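Local coordinates for pyruvate kinase (Toxoplasma gondii, PDB 3GG8), which catalyses the last step of glycolysis, the transfer of a phosphoryl group from phosphoenolpyruvate to ADP, giving pyruvate and ATP, at residues L165-V170 / T179-T184; A411-L416 / P431-L436; T422-A427 / Q449-V454. All blocks are in the same frame, centred on the assembly; numbering follows the deposited sequence.

Interaction 1: residues L165-V170 / T179-T184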
loop_
_atom_site.group_PDB
_atom_site.type_symbol
_atom_site.label_atom_id
_atom_site.label_comp_id
_atom_site.label_asym_id
_atom_site.label_seq_id
_atom_site.Cartn_x
_atom_site.Cartn_y
_atom_site.Cartn_z
ATOM N N LEU C 165 5.492 -49.835 12.651
ATOM C CA LEU C 165 5.440 -50.724 11.506
ATOM C C LEU C 165 4.466 -50.134 10.514
ATOM O O LEU C 165 3.386 -49.652 10.896
ATOM C CB LEU C 165 4.988 -52.122 11.937
ATOM C CG LEU C 165 4.647 -53.175 10.879
ATOM C CD1 LEU C 165 5.867 -53.651 10.074
ATOM C CD2 LEU C 165 3.975 -54.341 11.558
ATOM N N SER C 166 4.874 -50.162 9.249
ATOM C CA SER C 166 4.057 -49.713 8.147
ATOM C C SER C 166 3.830 -50.868 7.177
ATOM O O SER C 166 4.792 -51.474 6.685
ATOM C CB SER C 166 4.724 -48.543 7.439
ATOM O OG SER C 166 3.992 -48.182 6.289
ATOM N N VAL C 167 2.561 -51.184 6.931
ATOM C CA VAL C 167 2.201 -52.203 5.951
ATOM C C VAL C 167 1.398 -51.588 4.793
ATOM O O VAL C 167 0.592 -50.670 5.000
ATOM C CB VAL C 167 1.456 -53.423 6.586
ATOM C CG1 VAL C 167 2.319 -54.104 7.660
ATOM C CG2 VAL C 167 0.107 -53.015 7.172
ATOM N N LYS C 168 1.650 -52.077 3.575
ATOM C CA LYS C 168 0.839 -51.716 2.407
ATOM C C LYS C 168 -0.190 -52.822 2.181
ATOM O O LYS C 168 0.160 -54.007 2.206
ATOM C CB LYS C 168 1.717 -51.549 1.153
ATOM C CG LYS C 168 1.137 -50.614 0.071
ATOM C CD LYS C 168 1.431 -51.104 -1.356
ATOM C CE LYS C 168 2.766 -50.588 -1.928
ATOM N NZ LYS C 168 2.740 -49.124 -2.285
ATOM N N VAL C 169 -1.448 -52.439 1.971
ATOM C CA VAL C 169 -2.528 -53.407 1.706
ATOM C C VAL C 169 -2.397 -54.018 0.299
ATOM O O VAL C 169 -2.315 -53.301 -0.696
ATOM C CB VAL C 169 -3.952 -52.784 1.896
ATOM C CG1 VAL C 169 -5.036 -53.796 1.561
ATOM C CG2 VAL C 169 -4.144 -52.260 3.315
ATOM N N VAL C 170 -2.389 -55.346 0.238
ATOM C CA VAL C 170 -2.203 -56.074 -1.013
ATOM C C VAL C 170 -3.537 -56.670 -1.506
ATOM O O VAL C 170 -3.811 -56.695 -2.712
ATOM C CB VAL C 170 -1.080 -57.152 -0.858
ATOM C CG1 VAL C 170 -1.160 -58.216 -1.939
ATOM C CG2 VAL C 170 0.293 -56.485 -0.884
ATOM N N THR C 179 -1.504 -57.923 3.991
ATOM C CA THR C 179 -0.663 -56.745 3.919
ATOM C C THR C 179 0.789 -57.153 3.717
ATOM O O THR C 179 1.130 -58.334 3.801
ATOM C CB THR C 179 -0.800 -55.839 5.167
ATOM O OG1 THR C 179 -0.170 -56.457 6.296
ATOM C CG2 THR C 179 -2.255 -55.551 5.493
ATOM N N GLN C 180 1.634 -56.167 3.446
ATOM C CA GLN C 180 3.040 -56.418 3.247
ATOM C C GLN C 180 3.867 -55.376 4.003
ATOM O O GLN C 180 3.686 -54.175 3.802
ATOM C CB GLN C 180 3.323 -56.368 1.757
ATOM C CG GLN C 180 4.583 -57.049 1.322
ATOM C CD GLN C 180 4.983 -56.586 -0.057
ATOM O OE1 GLN C 180 4.836 -57.315 -1.039
ATOM N NE2 GLN C 180 5.453 -55.342 -0.146
ATOM N N ALA C 181 4.757 -55.836 4.879
ATOM C CA ALA C 181 5.566 -54.936 5.703
ATOM C C ALA C 181 6.476 -54.039 4.856
ATOM O O ALA C 181 7.191 -54.523 3.991
ATOM C CB ALA C 181 6.377 -55.731 6.709
ATOM N N GLN C 182 6.423 -52.729 5.100
ATOM C CA GLN C 182 7.242 -51.771 4.347
ATOM C C GLN C 182 8.621 -51.594 4.988
ATOM O O GLN C 182 9.580 -51.179 4.328
ATOM C CB GLN C 182 6.534 -50.417 4.158
ATOM C CG GLN C 182 5.277 -50.453 3.276
ATOM C CD GLN C 182 5.506 -51.136 1.926
ATOM O OE1 GLN C 182 6.167 -50.594 1.028
ATOM N NE2 GLN C 182 4.954 -52.340 1.778
ATOM N N ASN C 183 8.699 -51.921 6.277
ATOM C CA ASN C 183 9.949 -51.913 7.032
ATOM C C ASN C 183 10.017 -53.100 8.001
ATOM O O ASN C 183 9.009 -53.783 8.231
ATOM C CB ASN C 183 10.115 -50.584 7.780
ATOM C CG ASN C 183 9.032 -50.354 8.823
ATOM O OD1 ASN C 183 9.326 -50.117 9.997
ATOM N ND2 ASN C 183 7.772 -50.418 8.401
ATOM N N THR C 184 11.211 -53.349 8.540
ATOM C CA THR C 184 11.419 -54.326 9.614
ATOM C C THR C 184 11.135 -53.684 10.985
ATOM O O THR C 184 11.681 -52.630 11.312
ATOM C CB THR C 184 12.856 -54.892 9.570
ATOM O OG1 THR C 184 13.098 -55.459 8.275
ATOM C CG2 THR C 184 13.071 -55.964 10.653
#
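Val167 faces Ala181 and Val169 faces Thr179 as non-hydrogen-bonded pairs of two antiparallel strands, whose short axes run at 145° and approach to 4.4 Å. Between them Lys168 and Gln180 form the hydrogen-bonded pair: Lys168 N gives to Gln180 O at 2.9 Å, and Gln180 N returns a more bent bond to Lys168 O. Beyond the end of the second strand, Gln182 N still reaches Ser166 O at 2.6 Å, nearly in line with the carbonyl.

The side chain of Gln182 folds back at chi2 (-51°), which carries NE2 to Gln180 O of its own segment at 3.0 Å. That carbonyl therefore holds two donors, NE2 and Lys168 N, which arrive from opposite faces of its plane. The folded amide also lies against Lys168, NE2 being 3.4 Å from CB of that lysine.

On the face that carries Val167, Thr179 and Ala181, the side chains of Val167 and Thr179 meet obliquely. Thr179 OG1 stands between its own backbone N and carbonyl carbon (chi1 72°), 3.5 Å from Val167 CB, while its hydrogen bond goes to Leu126 O on the neighbouring strand. Further along this face Leu165 brings CD1 to Ala181 CB at 4.0 Å. Strand 157-160 flanks the first segment, and Arg324 of the second subunit packs on Ser166 and Asn183.

The arrangement is a beta hairpin, strands 165-172 and 176-181, at the middle of a mixed sheet inserted between the third and fourth strands of the catalytic barrel, the B domain of pyruvate kinases.

Interaction 2: residues A411-L416 / P431-L436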
loop_
_atom_site.group_PDB
_atom_site.type_symbol
_atom_site.label_atom_id
_atom_site.label_comp_id
_atom_site.label_asym_id
_atom_site.label_seq_id
_atom_site.Cartn_x
_atom_site.Cartn_y
_atom_site.Cartn_z
ATOM N N ALA C 411 -1.354 2.398 26.873
ATOM C CA ALA C 411 -0.692 1.404 27.701
ATOM C C ALA C 411 -1.461 0.086 27.665
ATOM O O ALA C 411 -0.859 -0.997 27.653
ATOM C CB ALA C 411 -0.544 1.912 29.118
ATOM N N ILE C 412 -2.786 0.171 27.642
ATOM C CA ILE C 412 -3.621 -1.036 27.536
ATOM C C ILE C 412 -4.922 -0.789 26.786
ATOM O O ILE C 412 -5.334 0.355 26.600
ATOM C CB ILE C 412 -3.951 -1.685 28.925
ATOM C CG1 ILE C 412 -4.678 -0.699 29.839
ATOM C CG2 ILE C 412 -2.680 -2.264 29.608
ATOM C CD1 ILE C 412 -4.904 -1.258 31.234
ATOM N N ILE C 413 -5.540 -1.883 26.348
ATOM C CA ILE C 413 -6.869 -1.866 25.760
ATOM C C ILE C 413 -7.827 -2.551 26.739
ATOM O O ILE C 413 -7.563 -3.642 27.237
ATOM C CB ILE C 413 -6.899 -2.540 24.343
ATOM C CG1 ILE C 413 -5.936 -1.821 23.375
ATOM C CG2 ILE C 413 -8.318 -2.546 23.760
ATOM C CD1 ILE C 413 -5.775 -2.509 21.996
ATOM N N LEU C 414 -8.918 -1.884 27.059
ATOM C CA LEU C 414 -9.916 -2.488 27.919
ATOM C C LEU C 414 -11.024 -3.001 27.010
ATOM O O LEU C 414 -11.559 -2.248 26.181
ATOM C CB LEU C 414 -10.458 -1.478 28.930
ATOM C CG LEU C 414 -9.466 -0.707 29.811
ATOM C CD1 LEU C 414 -10.190 0.215 30.777
ATOM C CD2 LEU C 414 -8.551 -1.657 30.574
ATOM N N ALA C 415 -11.330 -4.286 27.138
ATOM C CA ALA C 415 -12.418 -4.905 26.388
ATOM C C ALA C 415 -13.532 -5.242 27.355
ATOM O O ALA C 415 -13.432 -6.204 28.108
ATOM C CB ALA C 415 -11.934 -6.161 25.666
ATOM N N LEU C 416 -14.579 -4.429 27.373
ATOM C CA LEU C 416 -15.728 -4.703 28.217
ATOM C C LEU C 416 -16.627 -5.646 27.454
ATOM O O LEU C 416 -16.995 -5.359 26.313
ATOM C CB LEU C 416 -16.472 -3.420 28.567
ATOM C CG LEU C 416 -15.869 -2.516 29.638
ATOM C CD1 LEU C 416 -14.606 -1.811 29.103
ATOM C CD2 LEU C 416 -16.923 -1.496 30.102
ATOM N N PRO C 431 -2.989 -6.838 18.949
ATOM C CA PRO C 431 -2.407 -5.546 19.304
ATOM C C PRO C 431 -1.166 -5.754 20.167
ATOM O O PRO C 431 -1.091 -6.724 20.939
ATOM C CB PRO C 431 -3.511 -4.880 20.124
ATOM C CG PRO C 431 -4.256 -6.031 20.728
ATOM C CD PRO C 431 -4.219 -7.118 19.711
ATOM N N MET C 432 -0.197 -4.865 20.003
ATOM C CA MET C 432 0.995 -4.837 20.826
ATOM C C MET C 432 0.646 -4.557 22.284
ATOM O O MET C 432 1.343 -5.004 23.183
ATOM C CB MET C 432 1.958 -3.777 20.290
ATOM C CG MET C 432 3.180 -3.519 21.165
ATOM S SD MET C 432 4.644 -3.223 20.171
ATOM C CE MET C 432 4.284 -1.594 19.504
ATOM N N GLN C 433 -0.432 -3.816 22.514
ATOM C CA GLN C 433 -0.886 -3.510 23.871
ATOM C C GLN C 433 -1.597 -4.708 24.477
ATOM O O GLN C 433 -2.329 -5.425 23.765
ATOM C CB GLN C 433 -1.852 -2.312 23.887
ATOM C CG GLN C 433 -1.287 -0.976 23.390
ATOM C CD GLN C 433 -1.133 -0.918 21.879
ATOM O OE1 GLN C 433 -1.889 -1.557 21.139
ATOM N NE2 GLN C 433 -0.139 -0.159 21.409
ATOM N N PRO C 434 -1.407 -4.926 25.799
ATOM C CA PRO C 434 -2.183 -5.912 26.542
ATOM C C PRO C 434 -3.676 -5.624 26.460
ATOM O O PRO C 434 -4.073 -4.463 26.409
ATOM C CB PRO C 434 -1.715 -5.697 27.977
ATOM C CG PRO C 434 -0.348 -5.144 27.848
ATOM C CD PRO C 434 -0.432 -4.245 26.670
ATOM N N ILE C 435 -4.494 -6.676 26.432
ATOM C CA ILE C 435 -5.947 -6.532 26.469
ATOM C C ILE C 435 -6.438 -6.993 27.840
ATOM O O ILE C 435 -6.109 -8.089 28.276
ATOM C CB ILE C 435 -6.642 -7.353 25.338
ATOM C CG1 ILE C 435 -6.048 -7.000 23.959
ATOM C CG2 ILE C 435 -8.161 -7.154 25.361
ATOM C CD1 ILE C 435 -6.292 -8.073 22.895
ATOM N N LEU C 436 -7.179 -6.132 28.538
ATOM C CA LEU C 436 -7.841 -6.535 29.762
ATOM C C LEU C 436 -9.338 -6.634 29.490
ATOM O O LEU C 436 -10.020 -5.628 29.294
ATOM C CB LEU C 436 -7.513 -5.573 30.908
ATOM C CG LEU C 436 -8.165 -5.764 32.290
ATOM C CD1 LEU C 436 -7.899 -7.136 32.936
ATOM C CD2 LEU C 436 -7.699 -4.624 33.221
#
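Ile413 and Ile435, followed by Leu414 and Leu436, are paired in parallel register, and three backbone hydrogen bonds hold the two segments together. Ile413 uses both of its backbone polar groups: N gives to Pro434 O at 3.0 Å in an almost straight bond (175°), and O takes Leu436 N at 2.8 Å. Ala415 N then reaches Leu436 O at 2.9 Å, coming from above the plane of that carbonyl.

The apolar contacts divide between two faces. On one, Ile413 carries CG1 anti to its carbonyl carbon (chi1 -59°) and extends CD1 to Pro431 CB, 3.8 Å away, while Ala415 CB meets Ile435 CG2 at 3.9 Å. Helix 421-427 covers this face through Ile426, Ala423 and Ala427. On the other, Leu414 and Leu436 lie side by side and point the same way, with Leu414 CD2 4.1 Å from Leu436 CB; Ile469 and Ala472 of helix 465-478 pack on Leu414. Near the start of the pairing the side chains of Ile412 and Pro434 cross at about a right angle, Ile412 CG2 lying 3.9 Å from Pro434 CB.

Main-chain bonds thus hold the register of two strands made parallel by the helical crossover between them, whereas the side chains supply hydrocarbon surfaces for helices on both faces, as expected in an alpha/beta sandwich.

Interaction 3: residues T422-A427 / Q449-V454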
loop_
_atom_site.group_PDB
_atom_site.type_symbol
_atom_site.label_atom_id
_atom_site.label_comp_id
_atom_site.label_asym_id
_atom_site.label_seq_id
_atom_site.Cartn_x
_atom_site.Cartn_y
_atom_site.Cartn_z
ATOM N N THR C 422 -16.310 -9.068 22.037
ATOM C CA THR C 422 -15.520 -7.847 21.966
ATOM C C THR C 422 -14.043 -8.101 22.228
ATOM O O THR C 422 -13.197 -7.604 21.501
ATOM C CB THR C 422 -16.057 -6.778 22.960
ATOM O OG1 THR C 422 -17.463 -6.591 22.740
ATOM C CG2 THR C 422 -15.344 -5.442 22.781
ATOM N N ALA C 423 -13.741 -8.869 23.272
ATOM C CA ALA C 423 -12.370 -9.251 23.581
ATOM C C ALA C 423 -11.722 -10.048 22.446
ATOM O O ALA C 423 -10.593 -9.773 22.055
ATOM C CB ALA C 423 -12.328 -10.038 24.872
ATOM N N ARG C 424 -12.458 -11.021 21.909
ATOM C CA ARG C 424 -11.979 -11.856 20.804
ATOM C C ARG C 424 -11.732 -11.057 19.512
ATOM O O ARG C 424 -10.732 -11.270 18.831
ATOM C CB ARG C 424 -12.942 -13.022 20.551
ATOM C CG ARG C 424 -12.743 -14.176 21.555
ATOM C CD ARG C 424 -13.634 -15.384 21.276
ATOM N NE ARG C 424 -14.813 -15.373 22.142
ATOM C CZ ARG C 424 -16.062 -15.100 21.752
ATOM N NH1 ARG C 424 -16.364 -14.826 20.475
ATOM N NH2 ARG C 424 -17.024 -15.108 22.661
ATOM N N LEU C 425 -12.629 -10.132 19.186
ATOM C CA LEU C 425 -12.454 -9.307 17.986
ATOM C C LEU C 425 -11.201 -8.439 18.045
ATOM O O LEU C 425 -10.544 -8.254 17.044
ATOM C CB LEU C 425 -13.694 -8.456 17.709
ATOM C CG LEU C 425 -14.923 -9.205 17.191
ATOM C CD1 LEU C 425 -16.098 -8.249 17.107
ATOM C CD2 LEU C 425 -14.643 -9.847 15.831
ATOM N N ILE C 426 -10.877 -7.908 19.221
ATOM C CA ILE C 426 -9.657 -7.100 19.393
ATOM C C ILE C 426 -8.415 -8.003 19.355
ATOM O O ILE C 426 -7.431 -7.709 18.658
ATOM C CB ILE C 426 -9.718 -6.289 20.704
ATOM C CG1 ILE C 426 -10.834 -5.236 20.615
ATOM C CG2 ILE C 426 -8.362 -5.656 21.038
ATOM C CD1 ILE C 426 -11.183 -4.643 21.919
ATOM N N ALA C 427 -8.479 -9.116 20.089
ATOM C CA ALA C 427 -7.382 -10.072 20.130
ATOM C C ALA C 427 -7.001 -10.530 18.716
ATOM O O ALA C 427 -5.817 -10.630 18.386
ATOM C CB ALA C 427 -7.745 -11.257 21.003
ATOM N N GLN C 449 -9.683 -17.547 28.598
ATOM C CA GLN C 449 -8.355 -17.979 29.045
ATOM C C GLN C 449 -7.603 -18.649 27.898
ATOM O O GLN C 449 -6.440 -19.007 28.023
ATOM C CB GLN C 449 -8.477 -18.942 30.228
ATOM C CG GLN C 449 -9.169 -18.339 31.445
ATOM C CD GLN C 449 -8.465 -17.107 31.970
ATOM O OE1 GLN C 449 -7.243 -17.099 32.163
ATOM N NE2 GLN C 449 -9.240 -16.061 32.229
ATOM N N VAL C 450 -8.299 -18.760 26.774
ATOM C CA VAL C 450 -7.844 -19.475 25.593
ATOM C C VAL C 450 -7.471 -18.496 24.439
ATOM O O VAL C 450 -7.070 -18.915 23.350
ATOM C CB VAL C 450 -8.953 -20.546 25.278
ATOM C CG1 VAL C 450 -9.543 -20.415 23.941
ATOM C CG2 VAL C 450 -8.501 -21.971 25.637
ATOM N N ILE C 451 -7.565 -17.189 24.723
ATOM C CA ILE C 451 -7.353 -16.113 23.743
ATOM C C ILE C 451 -5.971 -15.438 23.955
ATOM O O ILE C 451 -5.728 -14.849 25.007
ATOM C CB ILE C 451 -8.481 -15.006 23.833
ATOM C CG1 ILE C 451 -9.903 -15.598 23.819
ATOM C CG2 ILE C 451 -8.355 -13.976 22.699
ATOM C CD1 ILE C 451 -10.212 -16.514 22.618
ATOM N N ARG C 452 -5.081 -15.519 22.952
ATOM C CA ARG C 452 -3.787 -14.835 23.018
ATOM C C ARG C 452 -3.944 -13.321 23.218
ATOM O O ARG C 452 -4.711 -12.671 22.520
ATOM C CB ARG C 452 -2.931 -15.107 21.770
ATOM C CG ARG C 452 -1.482 -14.690 21.962
ATOM C CD ARG C 452 -0.751 -14.244 20.704
ATOM N NE ARG C 452 -0.300 -15.368 19.916
ATOM C CZ ARG C 452 0.694 -15.348 19.030
ATOM N NH1 ARG C 452 1.410 -14.258 18.794
ATOM N NH2 ARG C 452 0.974 -16.453 18.386
ATOM N N GLY C 453 -3.220 -12.774 24.185
ATOM C CA GLY C 453 -3.110 -11.340 24.343
ATOM C C GLY C 453 -4.099 -10.785 25.336
ATOM O O GLY C 453 -4.062 -9.593 25.656
ATOM N N VAL C 454 -4.998 -11.651 25.798
ATOM C CA VAL C 454 -6.034 -11.286 26.753
ATOM C C VAL C 454 -5.673 -11.742 28.164
ATOM O O VAL C 454 -5.269 -12.876 28.357
ATOM C CB VAL C 454 -7.423 -11.880 26.331
ATOM C CG1 VAL C 454 -8.498 -11.643 27.404
ATOM C CG2 VAL C 454 -7.875 -11.272 25.022
HETATM O O HOH W 1 -4.156 -10.762 20.793
#
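In the alpha/beta domain, where helices cover a largely parallel sheet, helix 421-427 meets the connection that leads from helix 442-447 into strand 454-458. A type II beta turn, Ile451 to Val454, shapes that connection, with Gly453 at its third position.

The helix offers Ala427 to the turn. Its CB lies 3.3 Å from Ile451 CG2, tighter than usual for two carbons, and 4.0 Å from Val454 CG2, so the methyl is met by both residues that bound the turn. One helical turn earlier Arg424 joins in with the aliphatic part of its chain: CG is 3.6 Å from Ile451 CD1, and the two side chains pass at a slant. Ile451 serves both neighbours by branching. With CG2 anti to the backbone N and CG1 anti to the carbonyl carbon (chi1 -50°), it sends one arm to Ala427 and the other to Arg424.

A water completes the contact, donating to Ala427 O at 2.9 Å and to Arg452 O at 2.6 Å. The guanidinium of Arg452 leads away from the helix to the carbonyls of Val337 and Thr341, and its backbone N binds Asp342 OD1.

Direct contact between helix and turn is mainly between hydrocarbon groups, while a water joins two carbonyl oxygens that, both being acceptors, could not bond to each other.

How the interactions relate
Interactions 2 and 3 are parts of one construction, their centres about 9 Å apart. Helix 421-427 lies in the crossover of the beta-alpha-beta unit whose two strands pair in interaction 2, and interaction 3 sets that helix against the entry to the next strand, 454-458. They meet directly at Ile435: its N lies 3.0 Å from Gly453 O, a probable hydrogen bond, and its CD1 packs on Ile426 and Ala427. Interaction 1 belongs to the B domain, across the chain's centre, about 54 Å from interaction 2 and 47 Å from interaction 3 between centres. In pyruvate kinases the active site lies between barrel and B domain, separate from the domain holding interactions 2 and 3.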